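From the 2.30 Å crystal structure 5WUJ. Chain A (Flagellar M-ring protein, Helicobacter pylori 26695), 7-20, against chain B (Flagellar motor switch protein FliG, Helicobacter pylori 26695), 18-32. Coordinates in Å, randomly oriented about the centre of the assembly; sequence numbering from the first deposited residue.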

ATOM      1  N   ARG A   7      -4.535 -12.687   1.433  1.00 27.01           N
ATOM      2  CA  ARG A   7      -3.374 -11.902   1.855  1.00 24.36           C
ATOM      3  C   ARG A   7      -3.555 -10.438   1.496  1.00 21.97           C
ATOM      4  O   ARG A   7      -3.275  -9.551   2.314  1.00 21.42           O
ATOM      5  CB  ARG A   7      -2.093 -12.454   1.224  1.00 27.18           C
ATOM      6  CG  ARG A   7      -1.670 -13.812   1.804  1.00 29.33           C
ATOM      7  CD  ARG A   7      -0.451 -14.382   1.086  1.00 34.27           C
ATOM      8  NE  ARG A   7       0.681 -13.464   1.152  1.00 35.65           N
ATOM      9  CZ  ARG A   7       1.766 -13.551   0.394  1.00 38.05           C
ATOM     10  NH1 ARG A   7       1.881 -14.524  -0.497  1.00 47.04           N
ATOM     11  NH2 ARG A   7       2.738 -12.665   0.538  1.00 40.66           N
ATOM     12  N   TYR A   8      -4.035 -10.179   0.276  1.00 21.17           N
ATOM     13  CA  TYR A   8      -4.441  -8.841  -0.124  1.00 19.57           C
ATOM     14  C   TYR A   8      -5.349  -8.210   0.934  1.00 22.92           C
ATOM     15  O   TYR A   8      -5.127  -7.076   1.362  1.00 26.08           O
ATOM     16  CB  TYR A   8      -5.149  -8.912  -1.480  1.00 21.20           C
ATOM     17  CG  TYR A   8      -5.686  -7.584  -1.953  1.00 18.87           C
ATOM     18  CD1 TYR A   8      -6.991  -7.200  -1.682  1.00 19.35           C
ATOM     19  CD2 TYR A   8      -4.881  -6.719  -2.673  1.00 19.13           C
ATOM     20  CE1 TYR A   8      -7.483  -5.967  -2.106  1.00 20.20           C
ATOM     21  CE2 TYR A   8      -5.353  -5.498  -3.103  1.00 26.19           C
ATOM     22  CZ  TYR A   8      -6.656  -5.127  -2.820  1.00 25.14           C
ATOM     23  OH  TYR A   8      -7.127  -3.912  -3.248  1.00 23.53           O
ATOM     24  N   GLU A   9      -6.369  -8.947   1.382  1.00 25.57           N
ATOM     25  CA  GLU A   9      -7.298  -8.402   2.373  1.00 20.21           C
ATOM     26  C   GLU A   9      -6.620  -8.149   3.707  1.00 20.25           C
ATOM     27  O   GLU A   9      -7.012  -7.222   4.432  1.00 19.72           O
ATOM     28  CB  GLU A   9      -8.489  -9.342   2.578  1.00 30.72           C
ATOM     29  CG  GLU A   9      -9.387  -9.496   1.358  1.00 38.79           C
ATOM     30  CD  GLU A   9     -10.054  -8.188   0.941  1.00 41.42           C
ATOM     31  OE1 GLU A   9     -10.373  -7.348   1.823  1.00 41.20           O
ATOM     32  OE2 GLU A   9     -10.253  -8.005  -0.277  1.00 44.90           O
ATOM     33  N   ILE A  10      -5.606  -8.947   4.056  1.00 21.21           N
ATOM     34  CA  ILE A  10      -4.874  -8.687   5.298  1.00 23.44           C
ATOM     35  C   ILE A  10      -4.198  -7.318   5.245  1.00 21.00           C
ATOM     36  O   ILE A  10      -4.342  -6.505   6.163  1.00 23.86           O
ATOM     37  CB  ILE A  10      -3.851  -9.794   5.585  1.00 23.49           C
ATOM     38  CG1 ILE A  10      -4.556 -11.080   6.010  1.00 25.89           C
ATOM     39  CG2 ILE A  10      -2.902  -9.353   6.706  1.00 24.06           C
ATOM     40  CD1 ILE A  10      -3.595 -12.204   6.264  1.00 28.32           C
ATOM     41  N   ILE A  11      -3.426  -7.040   4.189  1.00 19.73           N
ATOM     42  CA  ILE A  11      -2.704  -5.777   4.199  1.00 19.71           C
ATOM     43  C   ILE A  11      -3.663  -4.606   3.977  1.00 23.30           C
ATOM     44  O   ILE A  11      -3.525  -3.562   4.615  1.00 25.38           O
ATOM     45  CB  ILE A  11      -1.521  -5.786   3.208  1.00 21.84           C
ATOM     46  CG1 ILE A  11      -1.966  -5.860   1.752  1.00 26.65           C
ATOM     47  CG2 ILE A  11      -0.522  -6.921   3.569  1.00 20.67           C
ATOM     48  CD1 ILE A  11      -0.778  -5.937   0.780  1.00 27.33           C
ATOM     49  N   LEU A  12      -4.684  -4.778   3.124  1.00 19.82           N
ATOM     50  CA  LEU A  12      -5.646  -3.696   2.908  1.00 24.05           C
ATOM     51  C   LEU A  12      -6.309  -3.266   4.215  1.00 25.47           C
ATOM     52  O   LEU A  12      -6.464  -2.068   4.481  1.00 20.81           O
ATOM     53  CB  LEU A  12      -6.717  -4.114   1.896  1.00 21.85           C
ATOM     54  CG  LEU A  12      -7.848  -3.106   1.623  1.00 29.72           C
ATOM     55  CD1 LEU A  12      -7.303  -1.789   1.058  1.00 26.44           C
ATOM     56  CD2 LEU A  12      -8.898  -3.681   0.668  1.00 28.58           C
ATOM     57  N   GLU A  13      -6.705  -4.225   5.044  1.00 22.67           N
ATOM     58  CA  GLU A  13      -7.405  -3.873   6.274  1.00 27.44           C
ATOM     59  C   GLU A  13      -6.483  -3.134   7.230  1.00 26.93           C
ATOM     60  O   GLU A  13      -6.913  -2.204   7.921  1.00 26.45           O
ATOM     61  CB  GLU A  13      -7.964  -5.129   6.938  1.00 28.21           C
ATOM     62  CG  GLU A  13      -8.790  -4.890   8.190  1.00 34.93           C
ATOM     63  CD  GLU A  13      -9.352  -6.196   8.771  1.00 47.73           C
ATOM     64  OE1 GLU A  13     -10.536  -6.522   8.518  1.00 55.31           O
ATOM     65  OE2 GLU A  13      -8.598  -6.906   9.469  1.00 45.22           O
ATOM     66  N   LYS A  14      -5.210  -3.526   7.282  1.00 24.69           N
ATOM     67  CA  LYS A  14      -4.284  -2.838   8.170  1.00 21.89           C
ATOM     68  C   LYS A  14      -3.890  -1.476   7.634  1.00 26.86           C
ATOM     69  O   LYS A  14      -3.693  -0.542   8.423  1.00 25.89           O
ATOM     70  CB  LYS A  14      -3.050  -3.707   8.415  1.00 27.18           C
ATOM     71  CG  LYS A  14      -3.408  -4.948   9.234  1.00 21.69           C
ATOM     72  CD  LYS A  14      -2.197  -5.697   9.743  1.00 33.77           C
ATOM     73  CE  LYS A  14      -2.631  -7.048  10.352  1.00 36.14           C
ATOM     74  NZ  LYS A  14      -3.523  -6.847  11.528  1.00 31.31           N
ATOM     75  N   ILE A  15      -3.797  -1.334   6.310  1.00 17.90           N
ATOM     76  CA  ILE A  15      -3.505  -0.025   5.744  1.00 18.12           C
ATOM     77  C   ILE A  15      -4.695   0.910   5.951  1.00 21.92           C
ATOM     78  O   ILE A  15      -4.528   2.060   6.368  1.00 22.59           O
ATOM     79  CB  ILE A  15      -3.114  -0.164   4.260  1.00 18.02           C
ATOM     80  CG1 ILE A  15      -1.698  -0.765   4.141  1.00 26.15           C
ATOM     81  CG2 ILE A  15      -3.208   1.164   3.546  1.00 18.70           C
ATOM     82  CD1 ILE A  15      -1.338  -1.274   2.736  1.00 23.01           C
ATOM     83  N   ARG A  16      -5.912   0.424   5.689  1.00 17.97           N
ATOM     84  CA  ARG A  16      -7.099   1.226   5.954  1.00 23.97           C
ATOM     85  C   ARG A  16      -7.145   1.647   7.413  1.00 25.43           C
ATOM     86  O   ARG A  16      -7.386   2.821   7.726  1.00 24.39           O
ATOM     87  CB  ARG A  16      -8.365   0.457   5.579  1.00 22.15           C
ATOM     88  CG  ARG A  16      -9.579   1.345   5.353  1.00 34.62           C
ATOM     89  CD  ARG A  16     -10.836   0.519   5.109  1.00 39.54           C
ATOM     90  NE  ARG A  16     -11.033   0.265   3.687  1.00 43.83           N
ATOM     91  CZ  ARG A  16     -11.127  -0.944   3.147  1.00 46.48           C
ATOM     92  NH1 ARG A  16     -11.045  -2.028   3.913  1.00 52.60           N
ATOM     93  NH2 ARG A  16     -11.313  -1.070   1.840  1.00 41.27           N
ATOM     94  N   GLY A  17      -6.889   0.703   8.322  1.00 25.28           N
ATOM     95  CA  GLY A  17      -6.895   1.036   9.743  1.00 23.20           C
ATOM     96  C   GLY A  17      -5.890   2.121  10.101  1.00 27.84           C
ATOM     97  O   GLY A  17      -6.176   3.006  10.910  1.00 26.08           O
ATOM     98  N   THR A  18      -4.702   2.073   9.499  1.00 27.07           N
ATOM     99  CA  THR A  18      -3.691   3.072   9.815  1.00 27.33           C
ATOM    100  C   THR A  18      -4.103   4.446   9.299  1.00 21.98           C
ATOM    101  O   THR A  18      -3.924   5.453   9.993  1.00 23.20           O
ATOM    102  CB  THR A  18      -2.337   2.659   9.237  1.00 26.60           C
ATOM    103  OG1 THR A  18      -1.775   1.673  10.088  1.00 39.54           O
ATOM    104  CG2 THR A  18      -1.383   3.843   9.200  1.00 33.79           C
ATOM    105  N   LEU A  19      -4.669   4.504   8.091  1.00 21.26           N
ATOM    106  CA  LEU A  19      -5.147   5.779   7.563  1.00 29.94           C
ATOM    107  C   LEU A  19      -6.241   6.374   8.443  1.00 30.37           C
ATOM    108  O   LEU A  19      -6.237   7.584   8.712  1.00 25.51           O
ATOM    109  CB  LEU A  19      -5.645   5.604   6.130  1.00 21.96           C
ATOM    110  CG  LEU A  19      -4.582   5.948   5.086  1.00 28.69           C
ATOM    111  CD1 LEU A  19      -3.424   4.942   5.127  1.00 22.24           C
ATOM    112  CD2 LEU A  19      -5.190   6.035   3.698  1.00 23.23           C
ATOM    113  N   LYS A  20      -7.166   5.547   8.914  1.00 24.97           N
ATOM    114  CA  LYS A  20      -8.253   6.032   9.757  1.00 33.33           C
ATOM    115  C   LYS A  20      -7.781   6.507  11.125  1.00 29.96           C
ATOM    116  O   LYS A  20      -8.276   7.486  11.646  1.00 32.58           O
ATOM    117  CB  LYS A  20      -9.336   4.965   9.923  1.00 32.94           C
ATOM    118  CG  LYS A  20     -10.207   4.793   8.700  1.00 44.57           C
ATOM    119  CD  LYS A  20     -11.341   3.824   8.962  1.00 57.42           C
ATOM    120  CE  LYS A  20     -12.496   4.054   8.008  1.00 64.74           C
ATOM    121  NZ  LYS A  20     -12.519   5.440   7.466  1.00 64.46           N
TER
ATOM    122  N   ILE B  18      -3.537   5.327  -6.185  1.00 17.18           N
ATOM    123  CA  ILE B  18      -3.912   3.919  -6.290  1.00 18.07           C
ATOM    124  C   ILE B  18      -4.169   3.333  -4.903  1.00 18.18           C
ATOM    125  O   ILE B  18      -5.133   2.583  -4.699  1.00 24.85           O
ATOM    126  CB  ILE B  18      -2.841   3.129  -7.071  1.00 19.65           C
ATOM    127  CG1 ILE B  18      -3.037   3.341  -8.578  1.00 27.42           C
ATOM    128  CG2 ILE B  18      -2.921   1.645  -6.765  1.00 18.14           C
ATOM    129  CD1 ILE B  18      -1.756   3.215  -9.384  1.00 19.42           C
ATOM    130  N   LEU B  19      -3.333   3.675  -3.920  1.00 21.65           N
ATOM    131  CA  LEU B  19      -3.644   3.259  -2.551  1.00 16.58           C
ATOM    132  C   LEU B  19      -5.003   3.804  -2.118  1.00 23.07           C
ATOM    133  O   LEU B  19      -5.836   3.062  -1.581  1.00 20.92           O
ATOM    134  CB  LEU B  19      -2.536   3.714  -1.591  1.00 16.42           C
ATOM    135  CG  LEU B  19      -2.644   3.376  -0.097  1.00 28.17           C
ATOM    136  CD1 LEU B  19      -1.271   3.450   0.496  1.00 29.91           C
ATOM    137  CD2 LEU B  19      -3.557   4.334   0.662  1.00 26.52           C
ATOM    138  N   LEU B  20      -5.257   5.102  -2.364  1.00 20.12           N
ATOM    139  CA  LEU B  20      -6.507   5.702  -1.896  1.00 20.24           C
ATOM    140  C   LEU B  20      -7.724   5.064  -2.555  1.00 22.41           C
ATOM    141  O   LEU B  20      -8.722   4.769  -1.884  1.00 22.63           O
ATOM    142  CB  LEU B  20      -6.494   7.208  -2.132  1.00 18.01           C
ATOM    143  CG  LEU B  20      -5.509   7.890  -1.183  1.00 23.47           C
ATOM    144  CD1 LEU B  20      -5.310   9.356  -1.551  1.00 24.91           C
ATOM    145  CD2 LEU B  20      -5.989   7.748   0.272  1.00 18.09           C
ATOM    146  N   ILE B  21      -7.658   4.835  -3.863  1.00 20.67           N
ATOM    147  CA  ILE B  21      -8.741   4.145  -4.557  1.00 18.69           C
ATOM    148  C   ILE B  21      -9.086   2.842  -3.840  1.00 29.22           C
ATOM    149  O   ILE B  21     -10.258   2.523  -3.621  1.00 26.96           O
ATOM    150  CB  ILE B  21      -8.352   3.886  -6.028  1.00 26.71           C
ATOM    151  CG1 ILE B  21      -8.277   5.183  -6.845  1.00 27.85           C
ATOM    152  CG2 ILE B  21      -9.279   2.850  -6.657  1.00 28.52           C
ATOM    153  CD1 ILE B  21      -7.548   5.028  -8.204  1.00 20.77           C
ATOM    154  N   GLN B  22      -8.074   2.072  -3.454  1.00 23.35           N
ATOM    155  CA  GLN B  22      -8.353   0.773  -2.854  1.00 27.02           C
ATOM    156  C   GLN B  22      -8.894   0.884  -1.427  1.00 24.60           C
ATOM    157  O   GLN B  22      -9.600  -0.022  -0.979  1.00 23.59           O
ATOM    158  CB  GLN B  22      -7.102  -0.089  -2.875  1.00 20.75           C
ATOM    159  CG  GLN B  22      -6.652  -0.497  -4.261  1.00 22.19           C
ATOM    160  CD  GLN B  22      -5.258  -1.072  -4.220  1.00 23.33           C
ATOM    161  OE1 GLN B  22      -4.257  -0.342  -4.217  1.00 23.00           O
ATOM    162  NE2 GLN B  22      -5.182  -2.379  -4.122  1.00 22.27           N
ATOM    163  N   VAL B  23      -8.578   1.959  -0.685  1.00 22.32           N
ATOM    164  CA  VAL B  23      -9.135   2.048   0.669  1.00 27.86           C
ATOM    165  C   VAL B  23     -10.568   2.564   0.676  1.00 23.68           C
ATOM    166  O   VAL B  23     -11.269   2.410   1.683  1.00 26.99           O
ATOM    167  CB  VAL B  23      -8.272   2.895   1.632  1.00 31.39           C
ATOM    168  CG1 VAL B  23      -6.880   2.269   1.806  1.00 30.56           C
ATOM    169  CG2 VAL B  23      -8.173   4.349   1.189  1.00 20.59           C
ATOM    170  N   GLY B  24     -11.048   3.128  -0.424  1.00 26.28           N
ATOM    171  CA  GLY B  24     -12.436   3.532  -0.520  1.00 23.44           C
ATOM    172  C   GLY B  24     -12.636   5.015  -0.224  1.00 30.56           C
ATOM    173  O   GLY B  24     -11.767   5.710   0.316  1.00 22.09           O
ATOM    174  N   GLU B  25     -13.837   5.489  -0.577  1.00 28.95           N
ATOM    175  CA  GLU B  25     -14.127   6.919  -0.540  1.00 29.95           C
ATOM    176  C   GLU B  25     -14.100   7.478   0.878  1.00 33.76           C
ATOM    177  O   GLU B  25     -13.577   8.577   1.101  1.00 30.29           O
ATOM    178  CB  GLU B  25     -15.485   7.203  -1.182  1.00 27.38           C
ATOM    179  CG  GLU B  25     -15.827   8.697  -1.142  1.00 46.86           C
ATOM    180  CD  GLU B  25     -16.908   9.101  -2.128  1.00 48.55           C
ATOM    181  OE1 GLU B  25     -16.981   8.511  -3.229  1.00 50.12           O
ATOM    182  OE2 GLU B  25     -17.675  10.025  -1.802  1.00 51.86           O
ATOM    183  N   ASP B  26     -14.678   6.756   1.843  1.00 28.17           N
ATOM    184  CA  ASP B  26     -14.784   7.289   3.200  1.00 38.62           C
ATOM    185  C   ASP B  26     -13.409   7.585   3.775  1.00 31.32           C
ATOM    186  O   ASP B  26     -13.157   8.683   4.280  1.00 28.07           O
ATOM    187  CB  ASP B  26     -15.537   6.311   4.102  1.00 52.04           C
ATOM    188  CG  ASP B  26     -17.038   6.426   3.952  1.00 73.45           C
ATOM    189  OD1 ASP B  26     -17.754   5.508   4.416  1.00 84.57           O
ATOM    190  OD2 ASP B  26     -17.501   7.432   3.368  1.00 72.99           O
ATOM    191  N   THR B  27     -12.501   6.618   3.684  1.00 25.77           N
ATOM    192  CA  THR B  27     -11.160   6.800   4.226  1.00 24.90           C
ATOM    193  C   THR B  27     -10.369   7.802   3.403  1.00 20.89           C
ATOM    194  O   THR B  27      -9.605   8.598   3.955  1.00 22.63           O
ATOM    195  CB  THR B  27     -10.448   5.453   4.272  1.00 30.39           C
ATOM    196  OG1 THR B  27     -11.224   4.545   5.058  1.00 30.25           O
ATOM    197  CG2 THR B  27      -9.055   5.586   4.854  1.00 26.97           C
ATOM    198  N   THR B  28     -10.554   7.790   2.082  1.00 23.11           N
ATOM    199  CA  THR B  28      -9.916   8.788   1.230  1.00 25.37           C
ATOM    200  C   THR B  28     -10.347  10.198   1.613  1.00 23.84           C
ATOM    201  O   THR B  28      -9.515  11.097   1.742  1.00 24.68           O
ATOM    202  CB  THR B  28     -10.244   8.520  -0.239  1.00 19.15           C
ATOM    203  OG1 THR B  28      -9.627   7.298  -0.644  1.00 30.93           O
ATOM    204  CG2 THR B  28      -9.722   9.665  -1.101  1.00 23.64           C
ATOM    205  N   GLY B  29     -11.656  10.411   1.786  1.00 24.86           N
ATOM    206  CA  GLY B  29     -12.117  11.714   2.243  1.00 22.50           C
ATOM    207  C   GLY B  29     -11.433  12.160   3.520  1.00 27.83           C
ATOM    208  O   GLY B  29     -11.180  13.349   3.707  1.00 26.13           O
ATOM    209  N   GLU B  30     -11.095  11.214   4.408  1.00 28.82           N
ATOM    210  CA  GLU B  30     -10.439  11.589   5.660  1.00 37.12           C
ATOM    211  C   GLU B  30      -9.018  12.087   5.421  1.00 36.71           C
ATOM    212  O   GLU B  30      -8.557  13.006   6.114  1.00 35.69           O
ATOM    213  CB  GLU B  30     -10.428  10.417   6.640  1.00 38.25           C
ATOM    214  CG  GLU B  30     -11.764   9.715   6.762  1.00 61.78           C
ATOM    215  CD  GLU B  30     -12.211   9.538   8.192  1.00 82.19           C
ATOM    216  OE1 GLU B  30     -13.180   8.781   8.415  1.00 89.61           O
ATOM    217  OE2 GLU B  30     -11.593  10.154   9.087  1.00 89.08           O
ATOM    218  N   ILE B  31      -8.301  11.492   4.455  1.00 25.16           N
ATOM    219  CA  ILE B  31      -6.953  11.962   4.136  1.00 20.94           C
ATOM    220  C   ILE B  31      -7.019  13.316   3.443  1.00 26.35           C
ATOM    221  O   ILE B  31      -6.303  14.259   3.815  1.00 25.29           O
ATOM    222  CB  ILE B  31      -6.207  10.945   3.256  1.00 29.42           C
ATOM    223  CG1 ILE B  31      -5.903   9.641   4.006  1.00 28.00           C
ATOM    224  CG2 ILE B  31      -4.893  11.552   2.791  1.00 19.07           C
ATOM    225  CD1 ILE B  31      -5.376   9.832   5.396  1.00 24.74           C
ATOM    226  N   LEU B  32      -7.888  13.428   2.426  1.00 20.98           N
ATOM    227  CA  LEU B  32      -7.951  14.651   1.627  1.00 22.10           C
ATOM    228  C   LEU B  32      -8.270  15.869   2.483  1.00 31.75           C
ATOM    229  O   LEU B  32      -7.751  16.962   2.220  1.00 33.77           O
ATOM    230  CB  LEU B  32      -8.992  14.525   0.519  1.00 24.48           C
ATOM    231  CG  LEU B  32      -8.839  13.434  -0.539  1.00 31.41           C
ATOM    232  CD1 LEU B  32      -9.942  13.573  -1.586  1.00 32.17           C
ATOM    233  CD2 LEU B  32      -7.473  13.452  -1.211  1.00 24.72           C
TER

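The strongest polar link joins the side chain of Arg A16 to the backbone of FliG. Arg A16 NE donates a hydrogen bond to Val B23 O at 2.9 Å, with a nearly straight N-H...O angle of 172°. A second, weak bond runs from Arg A16 NH2 to the same Val B23 O at 3.5 Å, bent to 135°. The carbonyl lies at the edge of the guanidinium, near its plane, where the N-H groups point. No backbone N-H of these stretches bonds to Val B23 O, and the next residue, Gly B24, leaves helical phi/psi with a positive phi.

Gly B24 also occupies the N-cap position of the next helix. Its phi/psi of 97/166 would jam a CB against the carbonyl oxygen of Val B23, so the backbone itself calls for glycine. Thr B28 OG1 donates to Gly B24 O at 2.8 Å and ties the turn to the second helix.

Lys A20 makes the other polar cluster, one helical turn further on. Lys A20 NZ donates to Thr B27 OG1 at 2.9 Å. Lys A20 NZ also forms a salt bridge with Glu B30 OE1 at 3.5 Å, a rather long one. The CA-to-CB bond of Lys A20 points sideways, but the end of the side chain comes nearer; chi2 and chi3 are t, and chi4, at -24°, lies between wells. Thr B27 and Glu B30 are one turn apart on their helix, so one amine can reach both.

At the N-terminal end of the M-ring stretch, Tyr A8 OH lies 2.6 Å from Gln B22 NE2 as modelled. The orientation of this amide is uncertain, so the nature of the contact remains open.

The apolar packing centres on two interlocking side chains. Leu A19 is a knob in a hole formed by Leu B19, Val B23, Thr B27 and Ile B31. It therefore touches both helices of this FliG stretch. Leu A19 CD2 lies 3.8 Å from Leu B19 CD2 and 3.7 Å from Ile B31 CG1. Leu A19 CB lies 3.6 Å from Thr B27 CG2. Val B23 is the reciprocal knob, set among Leu A12, Ile A15, Arg A16 and Leu A19. Val B23 CG1 is 4.1 Å from Leu A12 CD1, and Val B23 CG2 is 4.2 Å from Leu A19 CD2.

The M-ring helix crosses helix 18-23 at 98° and runs at 38° to helix 25-32. Contacts recur at Leu A12, Ile A15, Arg A16 and Leu A19, the spacing expected for one helix face. Together the two stretches bury 631 Å².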